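Local coordinates for cycloalternan-forming enzyme (Listeria monocytogenes serovar 1/2a, PDB 5F7U), which is a multidomain protein of the glycoside hydrolase family 31 type, in which a TIM barrel is flanked by beta-rich domains, at residues Val292-Asn302 with Leu333-Gln343; Met243-Phe253 with Phe309-Tyr319. The protein carries 1 engineered substitution. All blocks are in the same frame, centred on the assembly; numbering follows the deposited sequence. Where two conformers were deposited one is given.

Interaction 1. Residues Val292-Asn302 with Leu333-Gln343; sequences VSANKYGMYVN and LDYYVISGKDQ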
loop_
_atom_site.group_PDB
_atom_site.type_symbol
_atom_site.label_atom_id
_atom_site.label_comp_id
_atom_site.label_asym_id
_atom_site.label_seq_id
_atom_site.Cartn_x
_atom_site.Cartn_y
_atom_site.Cartn_z
ATOM N N VAL A 292 6.766 -7.215 -8.308
ATOM C CA VAL A 292 6.054 -8.464 -8.572
ATOM C C VAL A 292 5.564 -8.424 -10.002
ATOM O O VAL A 292 4.971 -7.417 -10.422
ATOM C CB VAL A 292 4.859 -8.627 -7.608
ATOM C CG1 VAL A 292 3.987 -9.826 -8.015
ATOM C CG2 VAL A 292 5.351 -8.779 -6.173
ATOM N N SER A 293 5.826 -9.507 -10.747
ATOM C CA SER A 293 5.323 -9.629 -12.113
ATOM C C SER A 293 4.098 -10.510 -12.141
ATOM O O SER A 293 4.033 -11.518 -11.431
ATOM C CB SER A 293 6.406 -10.188 -13.034
ATOM O OG SER A 293 5.823 -10.667 -14.238
ATOM N N ALA A 294 3.131 -10.150 -12.994
ATOM C CA ALA A 294 1.980 -11.001 -13.209
ATOM C C ALA A 294 2.340 -12.331 -13.906
ATOM O O ALA A 294 1.500 -13.222 -14.001
ATOM C CB ALA A 294 0.897 -10.241 -13.954
ATOM N N ASN A 295 3.592 -12.476 -14.352
ATOM C CA ASN A 295 4.126 -13.777 -14.783
ATOM C C ASN A 295 4.562 -14.692 -13.640
ATOM O O ASN A 295 5.234 -15.700 -13.858
ATOM C CB ASN A 295 5.224 -13.606 -15.844
ATOM C CG ASN A 295 4.641 -13.202 -17.183
ATOM O OD1 ASN A 295 3.426 -12.997 -17.287
ATOM N ND2 ASN A 295 5.478 -13.052 -18.192
ATOM N N LYS A 296 4.169 -14.312 -12.418
ATOM C CA LYS A 296 4.212 -15.201 -11.233
ATOM C C LYS A 296 5.606 -15.324 -10.598
ATOM O O LYS A 296 6.020 -16.413 -10.161
ATOM C CB LYS A 296 3.629 -16.588 -11.540
ATOM C CG LYS A 296 2.202 -16.545 -12.059
ATOM C CD LYS A 296 1.621 -17.940 -12.129
ATOM C CE LYS A 296 0.201 -17.846 -12.669
ATOM N NZ LYS A 296 -0.434 -19.184 -12.774
ATOM N N TYR A 297 6.314 -14.201 -10.528
ATOM C CA TYR A 297 7.539 -14.142 -9.743
ATOM C C TYR A 297 7.699 -12.719 -9.216
ATOM O O TYR A 297 7.114 -11.771 -9.750
ATOM C CB TYR A 297 8.777 -14.586 -10.565
ATOM C CG TYR A 297 9.115 -13.581 -11.649
ATOM C CD1 TYR A 297 8.473 -13.639 -12.889
ATOM C CD2 TYR A 297 10.024 -12.557 -11.413
ATOM C CE1 TYR A 297 8.731 -12.697 -13.874
ATOM C CE2 TYR A 297 10.294 -11.590 -12.393
ATOM C CZ TYR A 297 9.648 -11.690 -13.623
ATOM O OH TYR A 297 9.885 -10.750 -14.578
ATOM N N GLY A 298 8.500 -12.597 -8.160
ATOM C CA GLY A 298 8.985 -11.313 -7.685
ATOM C C GLY A 298 10.492 -11.248 -7.838
ATOM O O GLY A 298 11.162 -12.285 -7.929
ATOM N N MET A 299 11.025 -10.024 -7.878
ATOM C CA MET A 299 12.488 -9.847 -7.895
ATOM C C MET A 299 12.815 -8.798 -6.861
ATOM O O MET A 299 12.229 -7.734 -6.878
ATOM C CB MET A 299 12.984 -9.374 -9.268
ATOM C CG MET A 299 14.511 -9.203 -9.347
ATOM S SD MET A 299 15.118 -8.893 -11.031
ATOM C CE MET A 299 14.831 -10.490 -11.797
ATOM N N TYR A 300 13.766 -9.118 -5.990
ATOM C CA TYR A 300 14.193 -8.211 -4.930
ATOM C C TYR A 300 15.692 -8.029 -5.029
ATOM O O TYR A 300 16.437 -8.998 -4.930
ATOM C CB TYR A 300 13.790 -8.762 -3.549
ATOM C CG TYR A 300 14.382 -7.972 -2.385
ATOM C CD1 TYR A 300 14.253 -6.577 -2.330
ATOM C CD2 TYR A 300 15.087 -8.624 -1.360
ATOM C CE1 TYR A 300 14.798 -5.849 -1.275
ATOM C CE2 TYR A 300 15.628 -7.902 -0.293
ATOM C CZ TYR A 300 15.481 -6.520 -0.273
ATOM O OH TYR A 300 16.007 -5.788 0.767
ATOM N N VAL A 301 16.138 -6.785 -5.228
ATOM C CA VAL A 301 17.586 -6.500 -5.255
ATOM C C VAL A 301 17.917 -6.035 -3.845
ATOM O O VAL A 301 17.453 -4.972 -3.415
ATOM C CB VAL A 301 17.975 -5.460 -6.333
ATOM C CG1 VAL A 301 19.472 -5.101 -6.278
ATOM C CG2 VAL A 301 17.640 -5.990 -7.720
ATOM N N ASN A 302 18.705 -6.851 -3.147
ATOM C CA ASN A 302 18.999 -6.656 -1.736
ATOM C C ASN A 302 20.150 -5.684 -1.541
ATOM O O ASN A 302 21.311 -6.094 -1.425
ATOM C CB ASN A 302 19.303 -8.007 -1.061
ATOM C CG ASN A 302 19.571 -7.863 0.437
ATOM O OD1 ASN A 302 19.135 -6.900 1.064
ATOM N ND2 ASN A 302 20.311 -8.813 1.003
ATOM N N LEU A 333 26.892 -8.253 -5.453
ATOM C CA LEU A 333 25.516 -8.076 -5.902
ATOM C C LEU A 333 24.695 -9.221 -5.318
ATOM O O LEU A 333 25.109 -10.364 -5.383
ATOM C CB LEU A 333 25.456 -8.089 -7.442
ATOM C CG LEU A 333 24.055 -8.184 -8.074
ATOM C CD1 LEU A 333 23.237 -6.913 -7.793
ATOM C CD2 LEU A 333 24.152 -8.414 -9.573
ATOM N N ASP A 334 23.525 -8.897 -4.768
ATOM C CA ASP A 334 22.717 -9.868 -4.023
ATOM C C ASP A 334 21.257 -9.644 -4.419
ATOM O O ASP A 334 20.682 -8.590 -4.122
ATOM C CB ASP A 334 22.950 -9.614 -2.529
ATOM C CG ASP A 334 22.212 -10.587 -1.616
ATOM O OD1 ASP A 334 21.552 -11.538 -2.078
ATOM O OD2 ASP A 334 22.312 -10.378 -0.390
ATOM N N TYR A 335 20.658 -10.610 -5.119
ATOM C CA TYR A 335 19.240 -10.456 -5.505
ATOM C C TYR A 335 18.483 -11.773 -5.477
ATOM O O TYR A 335 19.086 -12.848 -5.510
ATOM C CB TYR A 335 19.074 -9.723 -6.855
ATOM C CG TYR A 335 19.541 -10.477 -8.086
ATOM C CD1 TYR A 335 20.891 -10.505 -8.430
ATOM C CD2 TYR A 335 18.620 -11.129 -8.928
ATOM C CE1 TYR A 335 21.348 -11.198 -9.560
ATOM C CE2 TYR A 335 19.057 -11.825 -10.066
ATOM C CZ TYR A 335 20.420 -11.845 -10.369
ATOM O OH TYR A 335 20.917 -12.511 -11.464
ATOM N N TYR A 336 17.163 -11.677 -5.383
ATOM C CA TYR A 336 16.334 -12.861 -5.238
ATOM C C TYR A 336 15.316 -12.909 -6.358
ATOM O O TYR A 336 14.763 -11.868 -6.751
ATOM C CB TYR A 336 15.565 -12.842 -3.926
ATOM C CG TYR A 336 16.373 -12.820 -2.650
ATOM C CD1 TYR A 336 16.961 -11.624 -2.172
ATOM C CD2 TYR A 336 16.480 -13.966 -1.856
ATOM C CE1 TYR A 336 17.686 -11.613 -0.967
ATOM C CE2 TYR A 336 17.187 -13.959 -0.656
ATOM C CZ TYR A 336 17.782 -12.787 -0.221
ATOM O OH TYR A 336 18.452 -12.832 0.988
ATOM N N VAL A 337 15.072 -14.117 -6.874
ATOM C CA VAL A 337 13.903 -14.368 -7.710
ATOM C C VAL A 337 12.949 -15.231 -6.877
ATOM O O VAL A 337 13.287 -16.340 -6.487
ATOM C CB VAL A 337 14.270 -15.045 -9.054
ATOM C CG1 VAL A 337 13.004 -15.366 -9.857
ATOM C CG2 VAL A 337 15.232 -14.159 -9.846
ATOM N N ILE A 338 11.764 -14.688 -6.630
ATOM C CA ILE A 338 10.841 -15.194 -5.624
ATOM C C ILE A 338 9.624 -15.776 -6.325
ATOM O O ILE A 338 8.940 -15.070 -7.071
ATOM C CB ILE A 338 10.406 -14.052 -4.675
ATOM C CG1 ILE A 338 11.655 -13.354 -4.083
ATOM C CG2 ILE A 338 9.499 -14.604 -3.576
ATOM C CD1 ILE A 338 11.332 -12.178 -3.179
ATOM N N SER A 339 9.383 -17.068 -6.097
ATOM C CA SER A 339 8.157 -17.721 -6.543
ATOM C C SER A 339 7.299 -18.009 -5.304
ATOM O O SER A 339 7.646 -17.604 -4.190
ATOM C CB SER A 339 8.503 -19.005 -7.299
ATOM O OG SER A 339 7.321 -19.651 -7.763
ATOM N N GLY A 340 6.154 -18.656 -5.500
ATOM C CA GLY A 340 5.293 -19.016 -4.383
ATOM C C GLY A 340 4.022 -19.679 -4.885
ATOM O O GLY A 340 3.905 -19.959 -6.083
ATOM N N LYS A 341 3.090 -19.920 -3.962
ATOM C CA LYS A 341 1.836 -20.625 -4.257
ATOM C C LYS A 341 0.910 -19.750 -5.107
ATOM O O LYS A 341 0.148 -20.251 -5.951
ATOM C CB LYS A 341 1.130 -21.036 -2.954
ATOM C CG LYS A 341 1.965 -21.963 -2.065
ATOM C CD LYS A 341 1.231 -22.387 -0.780
ATOM C CE LYS A 341 1.447 -21.429 0.405
ATOM N NZ LYS A 341 2.873 -21.371 0.866
ATOM N N ASP A 342 1.000 -18.444 -4.869
ATOM C CA ASP A 342 0.254 -17.426 -5.605
ATOM C C ASP A 342 0.929 -16.057 -5.419
ATOM O O ASP A 342 2.000 -15.987 -4.818
ATOM C CB ASP A 342 -1.241 -17.433 -5.201
ATOM C CG ASP A 342 -1.495 -17.105 -3.734
ATOM O OD1 ASP A 342 -0.747 -16.338 -3.087
ATOM O OD2 ASP A 342 -2.554 -17.565 -3.232
ATOM N N GLN A 343 0.331 -14.968 -5.924
ATOM C CA GLN A 343 1.029 -13.664 -5.897
ATOM C C GLN A 343 1.203 -13.137 -4.486
ATOM O O GLN A 343 2.219 -12.508 -4.167
ATOM C CB GLN A 343 0.303 -12.599 -6.737
ATOM C CG GLN A 343 0.078 -13.024 -8.187
ATOM C CD GLN A 343 1.385 -13.164 -8.954
ATOM O OE1 GLN A 343 1.957 -14.256 -9.055
ATOM N NE2 GLN A 343 1.856 -12.062 -9.511
HETATM O O HOH W 1 5.458 -18.872 -9.433
HETATM O O HOH W 2 22.900 -6.329 -4.032
#
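Gly298 and Ile338 form one of two hydrogen-bonded pairs that zip strands 297-301 and 333-338 into an antiparallel ladder of the galactose mutarotase-like beta-sandwich domain of family 31 glycoside hydrolases. Gly298 N reaches Ile338 O at 2.7 Å, and Tyr300 and Tyr336 make the second such pair. The tight part lies on the face shared by these two tyrosines, which point the same way: their rings are nearly parallel, planes at 20°, yet slid so far apart that they scarcely overlap, and the contact is made by Tyr300 CD2 against Tyr336 CD1 at 3.6 Å. Helix 343-354 covers this face through Ile353. On the other face Met299 CE meets Val337 CG2 more loosely, at 4.2 Å. Bound waters bridge the ladder's ends: one links Lys296 O to Ser339 OG, another joins Asn302 O to Asp334 N. At the partly exposed Asn302, ND2 approaches Asp334 OD2 from above the carboxylate plane, 2.9 Å away; the same oxygen is also salt-bridged to Arg160. Beyond the ladder, Gln343 bends at its second torsion (chi2 -66°), bringing NE2 to Ser293 O at 3.0 Å, while Lys296 N grips that carbonyl oxygen from the opposite face of its plane.

Interaction 2. Residues Met243-Phe253 with Phe309-Tyr319; sequences MTPSDEAFYGF and FQMASKVEDKY
Thr244 OG1 is gripped by two groups: it donates to Glu248 OE1 at 2.6 Å, meeting that oxygen on its anti side, and is hydrogen-bonded by Arg263 NH1. Across the contact, Thr244 N bonds Asp317 O at 2.8 Å, from well above the carbonyl plane. The methyl CG2 of Thr244 packs on the Asp317 and Lys318 backbone, and its CB lies at the edge of the Tyr319 ring. The type I turns Pro245-Glu248 and Val315-Lys318 lie at the exposed edge of the contact, where a water donates to both Thr244 O and Glu316 OE1. The contact joins the loop before strand 250-254 to the hairpin between strands 307-311 and 318-327 in the beta-sandwich of the galactose mutarotase-like domain, and the buried part is built from aromatic rings and Met311. The edge of Phe250 is directed at the face of Tyr319, a T-shaped pair with planes at 61°. Met311, folded back by its second and third torsions (chi2 -52°, chi3 -69°), sets its CE methyl over the centre of the Phe250 ring, a CH-pi contact. Met311 CG touches Phe253 CZ at 3.8 Å. Phe253 comes edge-on to the face of Phe309, with Phe253 CE2 3.7 Å from Phe309 CG, and Val267 of strand 266-269 touches both side chains.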
loop_
_atom_site.group_PDB
_atom_site.type_symbol
_atom_site.label_atom_id
_atom_site.label_comp_id
_atom_site.label_asym_id
_atom_site.label_seq_id
_atom_site.Cartn_x
_atom_site.Cartn_y
_atom_site.Cartn_z
ATOM N N MET A 243 14.832 -10.941 -20.301
ATOM C CA MET A 243 13.906 -10.941 -21.435
ATOM C C MET A 243 12.490 -10.822 -20.900
ATOM O O MET A 243 12.142 -11.505 -19.937
ATOM C CB MET A 243 14.025 -12.238 -22.217
ATOM C CG MET A 243 13.158 -12.263 -23.468
ATOM S SD MET A 243 13.861 -13.465 -24.588
ATOM C CE MET A 243 15.354 -12.561 -24.949
ATOM N N THR A 244 11.677 -9.971 -21.532
ATOM C CA THR A 244 10.290 -9.793 -21.106
ATOM C C THR A 244 9.308 -9.731 -22.286
ATOM O O THR A 244 9.479 -8.892 -23.188
ATOM C CB THR A 244 10.117 -8.573 -20.167
ATOM O OG1 THR A 244 8.715 -8.335 -19.959
ATOM C CG2 THR A 244 10.792 -7.301 -20.755
ATOM N N PRO A 245 8.278 -10.603 -22.282
ATOM C CA PRO A 245 7.258 -10.595 -23.333
ATOM C C PRO A 245 6.411 -9.310 -23.270
ATOM O O PRO A 245 6.345 -8.666 -22.225
ATOM C CB PRO A 245 6.404 -11.833 -23.021
ATOM C CG PRO A 245 6.572 -12.034 -21.552
ATOM C CD PRO A 245 7.979 -11.600 -21.231
ATOM N N SER A 246 5.783 -8.954 -24.390
ATOM C CA SER A 246 5.070 -7.678 -24.516
ATOM C C SER A 246 3.997 -7.471 -23.448
ATOM O O SER A 246 3.778 -6.340 -23.000
ATOM C CB SER A 246 4.448 -7.530 -25.913
ATOM O OG SER A 246 5.454 -7.477 -26.907
ATOM N N ASP A 247 3.348 -8.561 -23.035
ATOM C CA ASP A 247 2.232 -8.459 -22.094
ATOM C C ASP A 247 2.613 -8.438 -20.627
ATOM O O ASP A 247 1.739 -8.339 -19.780
ATOM C CB ASP A 247 1.175 -9.531 -22.356
ATOM C CG ASP A 247 1.700 -10.947 -22.214
ATOM O OD1 ASP A 247 2.913 -11.180 -22.053
ATOM O OD2 ASP A 247 0.866 -11.859 -22.326
ATOM N N GLU A 248 3.901 -8.534 -20.314
ATOM C CA GLU A 248 4.285 -8.652 -18.909
ATOM C C GLU A 248 4.064 -7.341 -18.152
ATOM O O GLU A 248 4.459 -6.286 -18.628
ATOM C CB GLU A 248 5.734 -9.139 -18.766
ATOM C CG GLU A 248 6.043 -9.572 -17.332
ATOM C CD GLU A 248 7.420 -10.182 -17.164
ATOM O OE1 GLU A 248 8.257 -10.084 -18.088
ATOM O OE2 GLU A 248 7.675 -10.741 -16.076
ATOM N N ALA A 249 3.371 -7.424 -17.010
ATOM C CA ALA A 249 3.117 -6.260 -16.151
ATOM C C ALA A 249 4.010 -6.319 -14.913
ATOM O O ALA A 249 4.314 -7.421 -14.408
ATOM C CB ALA A 249 1.662 -6.209 -15.746
ATOM N N PHE A 250 4.431 -5.143 -14.429
ATOM C CA PHE A 250 5.366 -5.049 -13.312
ATOM C C PHE A 250 4.830 -4.127 -12.236
ATOM O O PHE A 250 4.610 -2.929 -12.489
ATOM C CB PHE A 250 6.712 -4.509 -13.789
ATOM C CG PHE A 250 7.352 -5.351 -14.856
ATOM C CD1 PHE A 250 7.977 -6.564 -14.525
ATOM C CD2 PHE A 250 7.361 -4.920 -16.197
ATOM C CE1 PHE A 250 8.599 -7.336 -15.515
ATOM C CE2 PHE A 250 7.974 -5.693 -17.194
ATOM C CZ PHE A 250 8.596 -6.897 -16.849
ATOM N N TYR A 251 4.653 -4.690 -11.048
ATOM C CA TYR A 251 3.965 -4.002 -9.963
ATOM C C TYR A 251 4.870 -3.772 -8.779
ATOM O O TYR A 251 5.825 -4.505 -8.582
ATOM C CB TYR A 251 2.792 -4.858 -9.490
ATOM C CG TYR A 251 1.845 -5.285 -10.589
ATOM C CD1 TYR A 251 1.010 -4.367 -11.226
ATOM C CD2 TYR A 251 1.753 -6.635 -10.958
ATOM C CE1 TYR A 251 0.107 -4.787 -12.215
ATOM C CE2 TYR A 251 0.859 -7.059 -11.936
ATOM C CZ TYR A 251 0.038 -6.132 -12.556
ATOM O OH TYR A 251 -0.836 -6.552 -13.540
ATOM N N GLY A 252 4.539 -2.767 -7.969
ATOM C CA GLY A 252 5.224 -2.539 -6.706
ATOM C C GLY A 252 6.235 -1.413 -6.799
ATOM O O GLY A 252 5.873 -0.296 -7.110
ATOM N N PHE A 253 7.510 -1.745 -6.564
ATOM C CA PHE A 253 8.628 -0.779 -6.521
ATOM C C PHE A 253 8.528 0.234 -5.379
ATOM O O PHE A 253 9.097 1.332 -5.447
ATOM C CB PHE A 253 8.831 -0.045 -7.863
ATOM C CG PHE A 253 9.012 -0.958 -9.052
ATOM C CD1 PHE A 253 7.906 -1.424 -9.772
ATOM C CD2 PHE A 253 10.298 -1.319 -9.490
ATOM C CE1 PHE A 253 8.062 -2.233 -10.893
ATOM C CE2 PHE A 253 10.466 -2.127 -10.641
ATOM C CZ PHE A 253 9.340 -2.585 -11.344
ATOM N N PHE A 309 15.483 0.616 -12.243
ATOM C CA PHE A 309 14.851 -0.506 -12.932
ATOM C C PHE A 309 14.329 -0.012 -14.273
ATOM O O PHE A 309 13.428 0.836 -14.335
ATOM C CB PHE A 309 13.688 -1.060 -12.083
ATOM C CG PHE A 309 14.136 -1.871 -10.896
ATOM C CD1 PHE A 309 14.459 -1.251 -9.665
ATOM C CD2 PHE A 309 14.218 -3.251 -10.978
ATOM C CE1 PHE A 309 14.891 -2.021 -8.565
ATOM C CE2 PHE A 309 14.622 -4.029 -9.878
ATOM C CZ PHE A 309 14.970 -3.414 -8.674
ATOM N N GLN A 310 14.917 -0.532 -15.342
ATOM C CA GLN A 310 14.560 -0.146 -16.689
ATOM C C GLN A 310 13.560 -1.173 -17.218
ATOM O O GLN A 310 13.953 -2.239 -17.689
ATOM C CB GLN A 310 15.828 -0.107 -17.551
ATOM C CG GLN A 310 16.848 0.900 -17.023
ATOM C CD GLN A 310 18.171 0.841 -17.756
ATOM O OE1 GLN A 310 18.369 0.015 -18.646
ATOM N NE2 GLN A 310 19.090 1.716 -17.377
ATOM N N MET A 311 12.264 -0.842 -17.158
ATOM C CA MET A 311 11.259 -1.877 -17.388
ATOM C C MET A 311 10.729 -1.821 -18.814
ATOM O O MET A 311 9.679 -1.218 -19.081
ATOM C CB MET A 311 10.138 -1.802 -16.326
ATOM C CG MET A 311 10.645 -1.792 -14.874
ATOM S SD MET A 311 11.793 -3.139 -14.465
ATOM C CE MET A 311 10.699 -4.563 -14.543
ATOM N N ALA A 312 11.478 -2.425 -19.743
ATOM C CA ALA A 312 11.133 -2.338 -21.184
ATOM C C ALA A 312 11.068 -0.863 -21.618
ATOM O O ALA A 312 10.253 -0.474 -22.458
ATOM C CB ALA A 312 9.827 -3.091 -21.490
ATOM N N SER A 313 11.963 -0.065 -21.035
ATOM C CA SER A 313 12.043 1.382 -21.272
ATOM C C SER A 313 13.092 1.732 -22.328
ATOM O O SER A 313 13.096 2.851 -22.846
ATOM C CB SER A 313 12.412 2.090 -19.962
ATOM O OG SER A 313 13.663 1.597 -19.505
ATOM N N LYS A 314 13.985 0.791 -22.633
ATOM C CA LYS A 314 15.068 1.009 -23.600
ATOM C C LYS A 314 14.815 0.168 -24.836
ATOM O O LYS A 314 14.728 0.685 -25.948
ATOM C CB LYS A 314 16.448 0.648 -23.018
ATOM C CG LYS A 314 16.785 1.249 -21.656
ATOM C CD LYS A 314 16.815 2.769 -21.670
ATOM C CE LYS A 314 17.330 3.292 -20.334
ATOM N NZ LYS A 314 17.066 4.752 -20.246
ATOM N N VAL A 315 14.693 -1.137 -24.613
ATOM C CA VAL A 315 14.410 -2.126 -25.638
ATOM C C VAL A 315 13.070 -2.739 -25.211
ATOM O O VAL A 315 12.851 -2.983 -24.019
ATOM C CB VAL A 315 15.530 -3.199 -25.667
ATOM C CG1 VAL A 315 15.248 -4.262 -26.712
ATOM C CG2 VAL A 315 16.889 -2.558 -25.946
ATOM N N GLU A 316 12.181 -2.979 -26.177
ATOM C CA GLU A 316 10.802 -3.408 -25.900
ATOM C C GLU A 316 10.687 -4.750 -25.158
ATOM O O GLU A 316 9.700 -4.982 -24.475
ATOM C CB GLU A 316 10.021 -3.482 -27.226
ATOM C CG GLU A 316 8.500 -3.584 -27.107
ATOM C CD GLU A 316 7.955 -5.017 -27.009
ATOM O OE1 GLU A 316 8.586 -5.982 -27.518
ATOM O OE2 GLU A 316 6.866 -5.190 -26.420
ATOM N N ASP A 317 11.669 -5.627 -25.344
ATOM C CA ASP A 317 11.627 -6.968 -24.765
ATOM C C ASP A 317 12.688 -7.177 -23.683
ATOM O O ASP A 317 13.015 -8.310 -23.355
ATOM C CB ASP A 317 11.740 -8.043 -25.874
ATOM C CG ASP A 317 13.107 -8.088 -26.539
ATOM O OD1 ASP A 317 13.900 -7.130 -26.423
ATOM O OD2 ASP A 317 13.393 -9.096 -27.224
ATOM N N LYS A 318 13.197 -6.085 -23.115
ATOM C CA LYS A 318 14.255 -6.179 -22.107
ATOM C C LYS A 318 13.881 -5.417 -20.846
ATOM O O LYS A 318 13.440 -4.272 -20.926
ATOM C CB LYS A 318 15.558 -5.591 -22.663
ATOM C CG LYS A 318 16.775 -5.733 -21.739
ATOM C CD LYS A 318 18.009 -5.018 -22.278
ATOM C CE LYS A 318 18.517 -5.668 -23.547
ATOM N NZ LYS A 318 19.905 -5.217 -23.870
ATOM N N TYR A 319 14.054 -6.043 -19.687
ATOM C CA TYR A 319 14.126 -5.251 -18.445
ATOM C C TYR A 319 15.455 -5.421 -17.736
ATOM O O TYR A 319 16.099 -6.463 -17.845
ATOM C CB TYR A 319 12.929 -5.449 -17.496
ATOM C CG TYR A 319 12.922 -6.732 -16.696
ATOM C CD1 TYR A 319 13.577 -6.816 -15.450
ATOM C CD2 TYR A 319 12.244 -7.856 -17.169
ATOM C CE1 TYR A 319 13.544 -8.003 -14.700
ATOM C CE2 TYR A 319 12.191 -9.046 -16.427
ATOM C CZ TYR A 319 12.837 -9.109 -15.188
ATOM O OH TYR A 319 12.801 -10.291 -14.478
HETATM O O HOH W 3 8.414 -8.157 -25.638
#

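Overall arrangement
The two interactions lie about 14 Å apart, centre to centre, in the galactose mutarotase-like beta-sandwich, and their segments alternate along the chain: 243-253, 292-302, 309-319, 333-343. Strand 297-301 is followed by 307-311, and 318-327 by 333-338, so the chain alternates between the two contacts, starting with interaction 2. Neighbouring strands 250-254 and 287-293 tie the contacts laterally. They also touch directly through Glu248, whose OE2 probably accepts from Ser293 OG at 2.6 Å and from Tyr297 OH, while Met299 packs against Tyr319. Glu248 thereby joins the loop before strand 250-254 to the turn between strands 287-293 and 297-301, and the two contacts form one continuous part of the domain.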